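Local coordinates for putative lipoprotein (PDB 4EXR) that is of unknown function but, as a putative lipoprotein with two PepSY (YPEB) domains, probably sits on the outer face of the cell membrane, at residues N24-D29 against Q118-A123; I40-D43 against D49-D52; D43-A48 against D89-L94; K125-I130 against Y156-D161. All coordinates share one frame; numbering follows the deposited sequence.

Contact 1 (N24-D29 against Q118-A123); sequences NLMEQD and QAMEIA
Met26 and Met120, both present as selenomethionine, run antiparallel alongside each other and supply most of this apolar contact. SE of Met26 rests 3.8 Å from CB of Met120, close to the helix backbone, while SE of Met120 lies 4.1 Å from CB of Leu25. Each selenium thus meets the root of a side chain on the other segment. Met26 bends at both chi2 (-72°) and chi3 (-86°), a double turn that brings its CE to 3.7 Å from CG of Glu121, the two chains crossing at about a right angle. Polar bonds stay within 24-29: OD1 of Asn24 accepts from N of Met26 at 3.1 Å in an Asx turn, and N of Glu27 donates to O of Asn24, around the short 3-10 segment 25-26. Val131 of strand 130-139 touches both methionines, and Leu25 also packs on Trp134 and Phe62, so the N-terminal loop lies against the sheet beside helix 116-126. With no hydrogen bond between the two segments, their mutual hold rests on dispersion, to which two polarisable seleniums contribute where methionine has sulfur, and, on the Leu25 and Met120 side, on burial from water.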
loop_
_atom_site.group_PDB
_atom_site.type_symbol
_atom_site.label_atom_id
_atom_site.label_comp_id
_atom_site.label_asym_id
_atom_site.label_seq_id
_atom_site.Cartn_x
_atom_site.Cartn_y
_atom_site.Cartn_z
ATOM N N ASN A 24 2.662 16.326 -21.799
ATOM C CA ASN A 24 3.630 15.722 -22.709
ATOM C C ASN A 24 4.938 15.432 -21.982
ATOM O O ASN A 24 5.657 16.355 -21.604
ATOM C CB ASN A 24 3.882 16.640 -23.911
ATOM C CG ASN A 24 4.491 15.907 -25.098
ATOM O OD1 ASN A 24 5.017 14.800 -24.969
ATOM N ND2 ASN A 24 4.412 16.523 -26.265
ATOM N N LEU A 25 5.245 14.152 -21.778
ATOM C CA LEU A 25 6.486 13.773 -21.113
ATOM C C LEU A 25 7.700 14.212 -21.918
ATOM O O LEU A 25 8.776 14.427 -21.363
ATOM C CB LEU A 25 6.554 12.260 -20.873
ATOM C CG LEU A 25 5.633 11.619 -19.840
ATOM C CD1 LEU A 25 6.101 10.193 -19.546
ATOM C CD2 LEU A 25 5.584 12.452 -18.572
HETATM N N MSE A 26 7.523 14.335 -23.229
HETATM C CA MSE A 26 8.607 14.747 -24.114
HETATM C C MSE A 26 8.984 16.219 -23.943
HETATM O O MSE A 26 10.090 16.628 -24.306
HETATM C CB MSE A 26 8.240 14.463 -25.571
HETATM C CG MSE A 26 8.517 13.034 -25.985
HETATM SE SE MSE A 26 10.442 12.732 -26.142
HETATM C CE MSE A 26 10.671 13.358 -27.983
ATOM N N GLU A 27 8.069 17.011 -23.392
ATOM C CA GLU A 27 8.330 18.432 -23.204
ATOM C C GLU A 27 8.624 18.752 -21.741
ATOM O O GLU A 27 8.561 19.909 -21.325
ATOM C CB GLU A 27 7.157 19.269 -23.732
ATOM C CG GLU A 27 6.967 19.143 -25.243
ATOM C CD GLU A 27 5.695 19.806 -25.748
ATOM O OE1 GLU A 27 4.811 20.117 -24.921
ATOM O OE2 GLU A 27 5.581 20.013 -26.976
ATOM N N GLN A 28 8.935 17.719 -20.960
ATOM C CA GLN A 28 9.273 17.910 -19.553
ATOM C C GLN A 28 10.758 17.676 -19.325
ATOM O O GLN A 28 11.395 16.915 -20.054
ATOM C CB GLN A 28 8.466 16.952 -18.662
ATOM C CG GLN A 28 6.972 17.225 -18.634
ATOM C CD GLN A 28 6.619 18.516 -17.925
ATOM O OE1 GLN A 28 7.267 18.908 -16.949
ATOM N NE2 GLN A 28 5.581 19.186 -18.411
ATOM N N ASP A 29 11.312 18.334 -18.311
ATOM C CA ASP A 29 12.614 17.930 -17.796
ATOM C C ASP A 29 12.435 17.352 -16.404
ATOM O O ASP A 29 11.797 17.968 -15.554
ATOM C CB ASP A 29 13.597 19.101 -17.732
ATOM C CG ASP A 29 14.872 18.741 -16.973
ATOM O OD1 ASP A 29 15.794 18.169 -17.600
ATOM O OD2 ASP A 29 14.943 19.000 -15.747
ATOM N N GLN A 118 15.508 8.412 -25.431
ATOM C CA GLN A 118 15.782 7.686 -26.664
ATOM C C GLN A 118 14.648 6.746 -27.074
ATOM O O GLN A 118 14.307 6.658 -28.250
ATOM C CB GLN A 118 17.113 6.930 -26.559
ATOM C CG GLN A 118 18.330 7.857 -26.591
ATOM C CD GLN A 118 19.614 7.163 -26.163
ATOM O OE1 GLN A 118 19.593 6.227 -25.365
ATOM N NE2 GLN A 118 20.742 7.631 -26.690
ATOM N N ALA A 119 14.057 6.040 -26.114
ATOM C CA ALA A 119 12.945 5.150 -26.438
ATOM C C ALA A 119 11.710 5.916 -26.922
ATOM O O ALA A 119 11.048 5.496 -27.873
ATOM C CB ALA A 119 12.589 4.263 -25.238
HETATM N N MSE A 120 11.397 7.024 -26.253
HETATM C CA MSE A 120 10.255 7.856 -26.629
HETATM C C MSE A 120 10.400 8.440 -28.042
HETATM O O MSE A 120 9.428 8.505 -28.804
HETATM C CB MSE A 120 10.060 8.994 -25.627
HETATM C CG MSE A 120 9.582 8.562 -24.241
HETATM SE SE MSE A 120 9.188 10.119 -23.085
HETATM C CE MSE A 120 10.912 10.408 -22.228
ATOM N N GLU A 121 11.614 8.856 -28.396
ATOM C CA GLU A 121 11.876 9.355 -29.756
ATOM C C GLU A 121 11.651 8.279 -30.816
ATOM O O GLU A 121 11.071 8.544 -31.862
ATOM C CB GLU A 121 13.293 9.916 -29.863
ATOM C CG GLU A 121 13.496 11.221 -29.109
ATOM C CD GLU A 121 14.959 11.594 -28.971
ATOM O OE1 GLU A 121 15.830 10.816 -29.430
ATOM O OE2 GLU A 121 15.235 12.665 -28.391
ATOM N N ILE A 122 12.105 7.061 -30.543
ATOM C CA ILE A 122 11.865 5.941 -31.447
ATOM C C ILE A 122 10.366 5.658 -31.602
ATOM O O ILE A 122 9.865 5.456 -32.713
ATOM C CB ILE A 122 12.602 4.664 -30.968
ATOM C CG1 ILE A 122 14.105 4.806 -31.224
ATOM C CG2 ILE A 122 12.052 3.426 -31.674
ATOM C CD1 ILE A 122 14.958 3.737 -30.568
ATOM N N ALA A 123 9.649 5.654 -30.483
ATOM C CA ALA A 123 8.210 5.391 -30.503
ATOM C C ALA A 123 7.446 6.474 -31.266
ATOM O O ALA A 123 6.483 6.190 -31.983
ATOM C CB ALA A 123 7.674 5.265 -29.079
#

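Contact 2 (I40-D43 against D49-D52); sequences IFKD and DIVD. With NA (sodium ion), chain B.
The Phe41 ring turns its CD1 and CE1 atoms to Ile50, whose CG1 approaches obliquely and lies 3.8 Å from CD1 of Phe41; around it the ring also packs against Val66, Tyr75 and Met77. This is the helix-on-sheet layer of the first PepSY domain, with helix 34-44 packed on the antiparallel sheet. The two side chains overlap flank to flank, heading opposite ways. Phe41 has CG anti to the backbone N (chi1 -180°), which turns the ring toward the strands, and the CG1-CD1 branch of Ile50 reaches toward the helix, CD1 lying 4.4 Å from the aliphatic CG of Lys42. Val66 touches both Phe41 and Ile50, so a neighbouring strand completes the buried patch. Beyond Ile50 the strand carries a classic beta bulge: Val51 and Asp52 both face Glu67. There the chain grips a sodium ion through the carbonyl of Val51 and the carboxylate of Asp52, with Asp137 from strand 130-139 joining the site and so linking adjacent strands of the two domains. Two waters also bind the metal. OD1 of Asp52 stands 2.4 Å from the sodium, while OD2 of Asp52 accepts a hydrogen bond of 2.7 Å from water 1.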
loop_
_atom_site.group_PDB
_atom_site.type_symbol
_atom_site.label_atom_id
_atom_site.label_comp_id
_atom_site.label_asym_id
_atom_site.label_seq_id
_atom_site.Cartn_x
_atom_site.Cartn_y
_atom_site.Cartn_z
ATOM N N ILE A 40 17.555 4.591 -5.469
ATOM C CA ILE A 40 16.832 4.779 -4.213
ATOM C C ILE A 40 16.164 3.461 -3.808
ATOM O O ILE A 40 16.264 3.010 -2.659
ATOM C CB ILE A 40 15.773 5.903 -4.336
ATOM C CG1 ILE A 40 16.452 7.276 -4.414
ATOM C CG2 ILE A 40 14.817 5.885 -3.152
ATOM C CD1 ILE A 40 15.533 8.358 -4.918
ATOM N N PHE A 41 15.511 2.819 -4.769
ATOM C CA PHE A 41 14.850 1.548 -4.493
ATOM C C PHE A 41 15.868 0.487 -4.044
ATOM O O PHE A 41 15.672 -0.199 -3.037
ATOM C CB PHE A 41 14.100 1.062 -5.740
ATOM C CG PHE A 41 13.380 -0.244 -5.534
ATOM C CD1 PHE A 41 14.028 -1.452 -5.746
ATOM C CD2 PHE A 41 12.058 -0.257 -5.118
ATOM C CE1 PHE A 41 13.378 -2.662 -5.536
ATOM C CE2 PHE A 41 11.398 -1.462 -4.912
ATOM C CZ PHE A 41 12.064 -2.666 -5.128
ATOM N N LYS A 42 16.947 0.354 -4.804
ATOM C CA LYS A 42 17.930 -0.698 -4.556
ATOM C C LYS A 42 18.671 -0.480 -3.248
ATOM O O LYS A 42 19.083 -1.433 -2.584
ATOM C CB LYS A 42 18.930 -0.752 -5.702
ATOM C CG LYS A 42 18.415 -1.438 -6.943
ATOM C CD LYS A 42 19.529 -1.523 -7.957
ATOM C CE LYS A 42 19.218 -2.532 -9.036
ATOM N NZ LYS A 42 20.286 -2.535 -10.075
ATOM N N ASP A 43 18.850 0.783 -2.888
ATOM C CA ASP A 43 19.504 1.126 -1.637
ATOM C C ASP A 43 18.658 0.721 -0.425
ATOM O O ASP A 43 19.198 0.330 0.613
ATOM C CB ASP A 43 19.815 2.619 -1.592
ATOM C CG ASP A 43 20.541 3.023 -0.326
ATOM O OD1 ASP A 43 21.397 2.239 0.141
ATOM O OD2 ASP A 43 20.251 4.117 0.207
ATOM N N ASP A 49 14.847 -7.654 -6.580
ATOM C CA ASP A 49 15.009 -7.454 -8.016
ATOM C C ASP A 49 13.881 -6.584 -8.535
ATOM O O ASP A 49 12.725 -6.824 -8.220
ATOM C CB ASP A 49 14.948 -8.782 -8.763
ATOM C CG ASP A 49 16.093 -9.701 -8.404
ATOM O OD1 ASP A 49 17.243 -9.216 -8.309
ATOM O OD2 ASP A 49 15.832 -10.903 -8.201
ATOM N N ILE A 50 14.205 -5.593 -9.358
ATOM C CA ILE A 50 13.169 -4.733 -9.919
ATOM C C ILE A 50 12.412 -5.459 -11.017
ATOM O O ILE A 50 13.017 -6.040 -11.924
ATOM C CB ILE A 50 13.772 -3.424 -10.481
ATOM C CG1 ILE A 50 14.332 -2.588 -9.324
ATOM C CG2 ILE A 50 12.718 -2.649 -11.286
ATOM C CD1 ILE A 50 15.022 -1.280 -9.769
ATOM N N VAL A 51 11.088 -5.430 -10.931
ATOM C CA VAL A 51 10.254 -6.128 -11.904
ATOM C C VAL A 51 9.402 -5.176 -12.757
ATOM O O VAL A 51 8.901 -5.563 -13.798
ATOM C CB VAL A 51 9.348 -7.222 -11.225
ATOM C CG1 VAL A 51 10.208 -8.296 -10.540
ATOM C CG2 VAL A 51 8.372 -6.590 -10.229
ATOM N N ASP A 52 9.243 -3.932 -12.314
ATOM C CA ASP A 52 8.500 -2.927 -13.082
ATOM C C ASP A 52 9.020 -1.547 -12.723
ATOM O O ASP A 52 9.382 -1.293 -11.567
ATOM C CB ASP A 52 6.981 -2.970 -12.797
ATOM C CG ASP A 52 6.309 -4.256 -13.287
ATOM O OD1 ASP A 52 6.205 -4.463 -14.526
ATOM O OD2 ASP A 52 5.850 -5.045 -12.424
HETATM NA NA NA B . 7.203 -6.499 -15.149
HETATM O O HOH W 1 6.003 -7.530 -13.389
HETATM O O HOH W 2 8.684 -8.210 -15.769
#

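Contact 3 (D43-A48 against D89-L94); sequences DKYKDA and DKTEKL. With PO4 (phosphate ion), chain C; PO4 (phosphate ion), chain D.
Lys44 and Tyr45 face Asp89 and Thr91 across a wide backbone gap, the CA atoms of Lys44 and Asp89 being 9.9 Å apart. Tyr45 is the first residue to leave helical geometry and opens a type I beta turn to Ala48, whereas 89-93 is extended strand; side chains therefore do the bridging. Both oxygens of the Asp89 carboxylate are used. OD1 accepts from OH of Tyr45, near the plane of the ring, and OD2 forms a salt bridge with NZ of Lys44; both bonds appear unusually short, and their exact lengths are doubtful. Ring and carboxylate planes stand 86° apart. NZ of Lys44 also donates to OH of Tyr45 at 3.2 Å, closing a triangle of polar groups, while CG of Lys44 lies 3.5 Å above the plane of the Tyr45 ring, over its centre. Thr91 OG1 approaches OH of Tyr45 to 3.5 Å. NZ of Lys90 binds two phosphates, probably picked up from the crystallisation solution, with lysines of both subunits around them. Tyr45 stacks on Tyr75 of strand 73-80, and strand 86-93 pairs antiparallel with a strand of the second subunit, carrying the sheet across the dimer interface next to the C-terminal end of helix 34-44.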
loop_
_atom_site.group_PDB
_atom_site.type_symbol
_atom_site.label_atom_id
_atom_site.label_comp_id
_atom_site.label_asym_id
_atom_site.label_seq_id
_atom_site.Cartn_x
_atom_site.Cartn_y
_atom_site.Cartn_z
ATOM N N ASP A 43 18.850 0.783 -2.888
ATOM C CA ASP A 43 19.504 1.126 -1.637
ATOM C C ASP A 43 18.658 0.721 -0.425
ATOM O O ASP A 43 19.198 0.330 0.613
ATOM C CB ASP A 43 19.815 2.619 -1.592
ATOM C CG ASP A 43 20.541 3.023 -0.326
ATOM O OD1 ASP A 43 21.397 2.239 0.141
ATOM O OD2 ASP A 43 20.251 4.117 0.207
ATOM N N LYS A 44 17.338 0.809 -0.564
ATOM C CA LYS A 44 16.426 0.488 0.534
ATOM C C LYS A 44 16.163 -1.014 0.627
ATOM O O LYS A 44 16.057 -1.578 1.719
ATOM C CB LYS A 44 15.097 1.229 0.355
ATOM C CG LYS A 44 14.047 0.904 1.413
ATOM C CD LYS A 44 14.065 1.911 2.548
ATOM C CE LYS A 44 13.205 1.450 3.725
ATOM N NZ LYS A 44 11.739 1.477 3.446
ATOM N N TYR A 45 16.047 -1.655 -0.530
ATOM C CA TYR A 45 15.727 -3.068 -0.612
ATOM C C TYR A 45 16.870 -3.759 -1.348
ATOM O O TYR A 45 16.779 -4.065 -2.540
ATOM C CB TYR A 45 14.373 -3.251 -1.304
ATOM C CG TYR A 45 13.255 -2.577 -0.534
ATOM C CD1 TYR A 45 12.937 -2.989 0.757
ATOM C CD2 TYR A 45 12.529 -1.516 -1.084
ATOM C CE1 TYR A 45 11.933 -2.375 1.482
ATOM C CE2 TYR A 45 11.516 -0.890 -0.357
ATOM C CZ TYR A 45 11.224 -1.327 0.920
ATOM O OH TYR A 45 10.217 -0.731 1.649
ATOM N N LYS A 46 17.944 -4.010 -0.606
ATOM C CA LYS A 46 19.219 -4.431 -1.176
ATOM C C LYS A 46 19.203 -5.821 -1.806
ATOM O O LYS A 46 20.067 -6.138 -2.619
ATOM C CB LYS A 46 20.322 -4.343 -0.115
ATOM C CG LYS A 46 20.512 -2.940 0.446
ATOM C CD LYS A 46 21.540 -2.907 1.564
ATOM C CE LYS A 46 21.676 -1.502 2.134
ATOM N NZ LYS A 46 22.085 -0.517 1.089
ATOM N N ASP A 47 18.224 -6.640 -1.440
ATOM C CA ASP A 47 18.133 -8.001 -1.980
ATOM C C ASP A 47 17.014 -8.167 -3.013
ATOM O O ASP A 47 16.795 -9.259 -3.546
ATOM C CB ASP A 47 17.961 -9.020 -0.847
ATOM C CG ASP A 47 18.215 -10.450 -1.303
ATOM O OD1 ASP A 47 19.081 -10.649 -2.188
ATOM O OD2 ASP A 47 17.539 -11.368 -0.790
ATOM N N ALA A 48 16.311 -7.079 -3.311
ATOM C CA ALA A 48 15.167 -7.163 -4.216
ATOM C C ALA A 48 15.584 -7.004 -5.683
ATOM O O ALA A 48 16.542 -6.291 -5.989
ATOM C CB ALA A 48 14.129 -6.090 -3.851
ATOM N N ASP A 89 5.889 3.925 0.078
ATOM C CA ASP A 89 6.850 2.846 0.267
ATOM C C ASP A 89 6.056 1.689 0.872
ATOM O O ASP A 89 5.663 1.743 2.039
ATOM C CB ASP A 89 7.971 3.307 1.204
ATOM C CG ASP A 89 9.060 2.260 1.398
ATOM O OD1 ASP A 89 8.862 1.077 1.033
ATOM O OD2 ASP A 89 10.119 2.621 1.952
ATOM N N LYS A 90 5.804 0.665 0.065
ATOM C CA LYS A 90 4.889 -0.397 0.459
ATOM C C LYS A 90 5.554 -1.763 0.334
ATOM O O LYS A 90 6.139 -2.082 -0.702
ATOM C CB LYS A 90 3.642 -0.336 -0.421
ATOM C CG LYS A 90 2.578 -1.369 -0.104
ATOM C CD LYS A 90 1.524 -1.339 -1.187
ATOM C CE LYS A 90 0.306 -2.147 -0.829
ATOM N NZ LYS A 90 -0.580 -2.296 -2.020
ATOM N N THR A 91 5.472 -2.548 1.406
ATOM C CA THR A 91 5.916 -3.936 1.409
ATOM C C THR A 91 4.676 -4.804 1.616
ATOM O O THR A 91 3.851 -4.488 2.468
ATOM C CB THR A 91 6.862 -4.201 2.600
ATOM O OG1 THR A 91 7.983 -3.310 2.536
ATOM C CG2 THR A 91 7.356 -5.659 2.597
ATOM N N GLU A 92 4.548 -5.889 0.855
ATOM C CA GLU A 92 3.477 -6.864 1.076
ATOM C C GLU A 92 4.042 -8.263 0.921
ATOM O O GLU A 92 4.839 -8.514 0.016
ATOM C CB GLU A 92 2.369 -6.722 0.028
ATOM C CG GLU A 92 1.307 -5.680 0.277
ATOM C CD GLU A 92 0.206 -5.749 -0.775
ATOM O OE1 GLU A 92 0.402 -5.197 -1.879
ATOM O OE2 GLU A 92 -0.842 -6.378 -0.510
ATOM N N LYS A 93 3.602 -9.179 1.772
ATOM C CA LYS A 93 3.971 -10.588 1.627
ATOM C C LYS A 93 3.525 -11.112 0.253
ATOM O O LYS A 93 2.420 -10.813 -0.196
ATOM C CB LYS A 93 3.302 -11.398 2.742
ATOM C CG LYS A 93 3.775 -12.823 2.843
ATOM C CD LYS A 93 4.853 -12.949 3.893
ATOM C CE LYS A 93 4.592 -14.145 4.799
ATOM N NZ LYS A 93 4.486 -15.412 4.022
ATOM N N LEU A 94 4.390 -11.865 -0.429
ATOM C CA LEU A 94 4.039 -12.436 -1.730
ATOM C C LEU A 94 2.988 -13.532 -1.549
ATOM O O LEU A 94 2.945 -14.189 -0.511
ATOM C CB LEU A 94 5.271 -13.056 -2.412
ATOM C CG LEU A 94 6.371 -12.150 -2.970
ATOM C CD1 LEU A 94 7.592 -12.976 -3.357
ATOM C CD2 LEU A 94 5.873 -11.334 -4.161
HETATM P P PO4 C . -1.854 1.218 -3.377
HETATM O O1 PO4 C . -2.560 1.616 -4.651
HETATM O O2 PO4 C . -2.113 2.260 -2.314
HETATM O O3 PO4 C . -2.353 -0.127 -2.914
HETATM O O4 PO4 C . -0.382 1.149 -3.642
HETATM P P PO4 D . -3.779 -1.412 0.221
HETATM O O1 PO4 D . -5.211 -1.885 0.297
HETATM O O2 PO4 D . -2.953 -2.435 -0.525
HETATM O O3 PO4 D . -3.715 -0.083 -0.485
HETATM O O4 PO4 D . -3.241 -1.274 1.612
#

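Contact 4 (K125-I130 against Y156-D161); sequences KEQNGI and YDIKVD
Gln127 meets Tyr156 and Ile158 where the chain passes from helix 116-126 toward strand 130-139. Just before it, Glu126 sets out toward the strand, but its side chain bends away and packs on Val167 and Val170 of strand 167-172, an edge strand of this chain's sheet. Gln127 does the touching with its whole length. CB lies 3.8 Å from CD1 of Ile158; CG then makes a CH-pi contact over one face of Tyr156, 4.2 Å from the ring centroid. A bend at chi2 (58°) folds the terminal amide back over the same ring, stacked with the two planes 2° apart and OE1 of Gln127 3.8 Å above the centre of the Tyr156 ring. The amide is kept in this attitude by a fairly straight bond from its NE2 to O of Asn128 (3.0 Å), which lies in the carbonyl plane on a lone pair and close to the amide's own plane. Gly129 follows with a phi of 142°, a backbone angle that suits glycine, as the chain turns toward the sheet. Ile130 then enters the sheet, bonded to Asp150 through the backbone. Ile158 also touches Ala123, so the contact closes one end of the helix-over-antiparallel-sheet layer of the second PepSY domain.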
loop_
_atom_site.group_PDB
_atom_site.type_symbol
_atom_site.label_atom_id
_atom_site.label_comp_id
_atom_site.label_asym_id
_atom_site.label_seq_id
_atom_site.Cartn_x
_atom_site.Cartn_y
_atom_site.Cartn_z
ATOM N N LYS A 125 8.465 8.235 -33.752
ATOM C CA LYS A 125 8.699 8.107 -35.186
ATOM C C LYS A 125 7.860 6.982 -35.770
ATOM O O LYS A 125 7.645 6.916 -36.979
ATOM C CB LYS A 125 10.182 7.858 -35.478
ATOM C CG LYS A 125 11.098 8.975 -35.013
ATOM C CD LYS A 125 12.140 9.310 -36.063
ATOM C CE LYS A 125 13.064 8.148 -36.342
ATOM N NZ LYS A 125 13.990 8.476 -37.465
ATOM N N GLU A 126 7.395 6.088 -34.906
ATOM C CA GLU A 126 6.526 4.995 -35.327
ATOM C C GLU A 126 5.067 5.446 -35.302
ATOM O O GLU A 126 4.235 4.970 -36.082
ATOM C CB GLU A 126 6.709 3.784 -34.407
ATOM C CG GLU A 126 5.953 2.552 -34.856
ATOM C CD GLU A 126 6.499 1.976 -36.154
ATOM O OE1 GLU A 126 7.699 2.196 -36.448
ATOM O OE2 GLU A 126 5.730 1.304 -36.878
ATOM N N GLN A 127 4.772 6.372 -34.399
ATOM C CA GLN A 127 3.405 6.797 -34.146
ATOM C C GLN A 127 3.431 8.170 -33.504
ATOM O O GLN A 127 3.734 8.290 -32.315
ATOM C CB GLN A 127 2.720 5.800 -33.207
ATOM C CG GLN A 127 1.321 6.210 -32.770
ATOM C CD GLN A 127 0.386 6.424 -33.948
ATOM O OE1 GLN A 127 0.132 5.505 -34.729
ATOM N NE2 GLN A 127 -0.122 7.649 -34.088
ATOM N N ASN A 128 3.141 9.214 -34.282
ATOM C CA ASN A 128 3.153 10.557 -33.709
ATOM C C ASN A 128 2.041 10.749 -32.680
ATOM O O ASN A 128 1.123 9.934 -32.567
ATOM C CB ASN A 128 3.096 11.649 -34.786
ATOM C CG ASN A 128 3.627 12.987 -34.285
ATOM O OD1 ASN A 128 4.385 13.043 -33.313
ATOM N ND2 ASN A 128 3.230 14.069 -34.941
ATOM N N GLY A 129 2.156 11.816 -31.902
ATOM C CA GLY A 129 1.185 12.109 -30.871
ATOM C C GLY A 129 1.886 12.652 -29.653
ATOM O O GLY A 129 2.984 13.195 -29.758
ATOM N N ILE A 130 1.246 12.492 -28.500
ATOM C CA ILE A 130 1.765 12.971 -27.228
ATOM C C ILE A 130 2.062 11.794 -26.293
ATOM O O ILE A 130 1.193 10.950 -26.062
ATOM C CB ILE A 130 0.734 13.878 -26.533
ATOM C CG1 ILE A 130 0.355 15.061 -27.435
ATOM C CG2 ILE A 130 1.257 14.356 -25.193
ATOM C CD1 ILE A 130 1.527 15.918 -27.857
ATOM N N TYR A 156 -2.166 4.569 -27.958
ATOM C CA TYR A 156 -1.284 3.569 -28.546
ATOM C C TYR A 156 -0.200 3.196 -27.555
ATOM O O TYR A 156 0.367 4.064 -26.888
ATOM C CB TYR A 156 -0.628 4.103 -29.830
ATOM C CG TYR A 156 -1.601 4.421 -30.943
ATOM C CD1 TYR A 156 -2.169 5.682 -31.055
ATOM C CD2 TYR A 156 -1.951 3.458 -31.886
ATOM C CE1 TYR A 156 -3.063 5.978 -32.068
ATOM C CE2 TYR A 156 -2.845 3.746 -32.906
ATOM C CZ TYR A 156 -3.399 5.010 -32.991
ATOM O OH TYR A 156 -4.291 5.308 -33.997
ATOM N N ASP A 157 0.072 1.899 -27.449
ATOM C CA ASP A 157 1.225 1.419 -26.707
ATOM C C ASP A 157 2.265 0.930 -27.709
ATOM O O ASP A 157 1.982 0.069 -28.549
ATOM C CB ASP A 157 0.832 0.296 -25.744
ATOM C CG ASP A 157 0.069 0.805 -24.526
ATOM O OD1 ASP A 157 0.340 1.937 -24.071
ATOM O OD2 ASP A 157 -0.800 0.066 -24.015
ATOM N N ILE A 158 3.454 1.514 -27.641
ATOM C CA ILE A 158 4.543 1.135 -28.520
ATOM C C ILE A 158 5.604 0.457 -27.665
ATOM O O ILE A 158 6.083 1.046 -26.695
ATOM C CB ILE A 158 5.204 2.372 -29.174
ATOM C CG1 ILE A 158 4.155 3.345 -29.728
ATOM C CG2 ILE A 158 6.217 1.937 -30.247
ATOM C CD1 ILE A 158 3.389 2.822 -30.912
ATOM N N LYS A 159 5.977 -0.766 -28.019
ATOM C CA LYS A 159 7.030 -1.462 -27.294
ATOM C C LYS A 159 8.338 -1.380 -28.061
ATOM O O LYS A 159 8.395 -1.714 -29.249
ATOM C CB LYS A 159 6.622 -2.910 -27.011
ATOM C CG LYS A 159 5.343 -2.981 -26.188
ATOM C CD LYS A 159 4.920 -4.397 -25.845
ATOM C CE LYS A 159 3.697 -4.360 -24.930
ATOM N NZ LYS A 159 3.182 -5.714 -24.613
ATOM N N VAL A 160 9.375 -0.896 -27.380
ATOM C CA VAL A 160 10.690 -0.703 -27.979
ATOM C C VAL A 160 11.732 -1.537 -27.225
ATOM O O VAL A 160 11.848 -1.408 -26.007
ATOM C CB VAL A 160 11.102 0.787 -27.901
ATOM C CG1 VAL A 160 12.497 1.000 -28.470
ATOM C CG2 VAL A 160 10.069 1.687 -28.599
ATOM N N ASP A 161 12.479 -2.389 -27.937
ATOM C CA ASP A 161 13.590 -3.137 -27.328
ATOM C C ASP A 161 14.546 -2.181 -26.612
ATOM O O ASP A 161 15.053 -1.224 -27.209
ATOM C CB ASP A 161 14.363 -3.933 -28.384
ATOM C CG ASP A 161 15.406 -4.855 -27.767
ATOM O OD1 ASP A 161 16.406 -4.351 -27.206
ATOM O OD2 ASP A 161 15.231 -6.089 -27.848
#

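From the N terminus, the loop at 24-29 opens contact 1, which closes only at helix 116-126, so that contacts 2 and 3 fall within its span. These two start from helix 34-44 and share Asp43: contact 2 closes a short loop onto strand 49-58, contact 3 a longer one onto strand 86-93, with Phe41 touching Ala48 between them. Contact 4 opens after contact 1 has closed and ties the end of helix 116-126 to strand 154-161; it meets contact 1 through Asn24 on Ile130 and Ala123 on Ile158. Contacts 2 and 3 lie across the chain's centre from contacts 1 and 4, and the two helices serve separate halves of one continuous sheet.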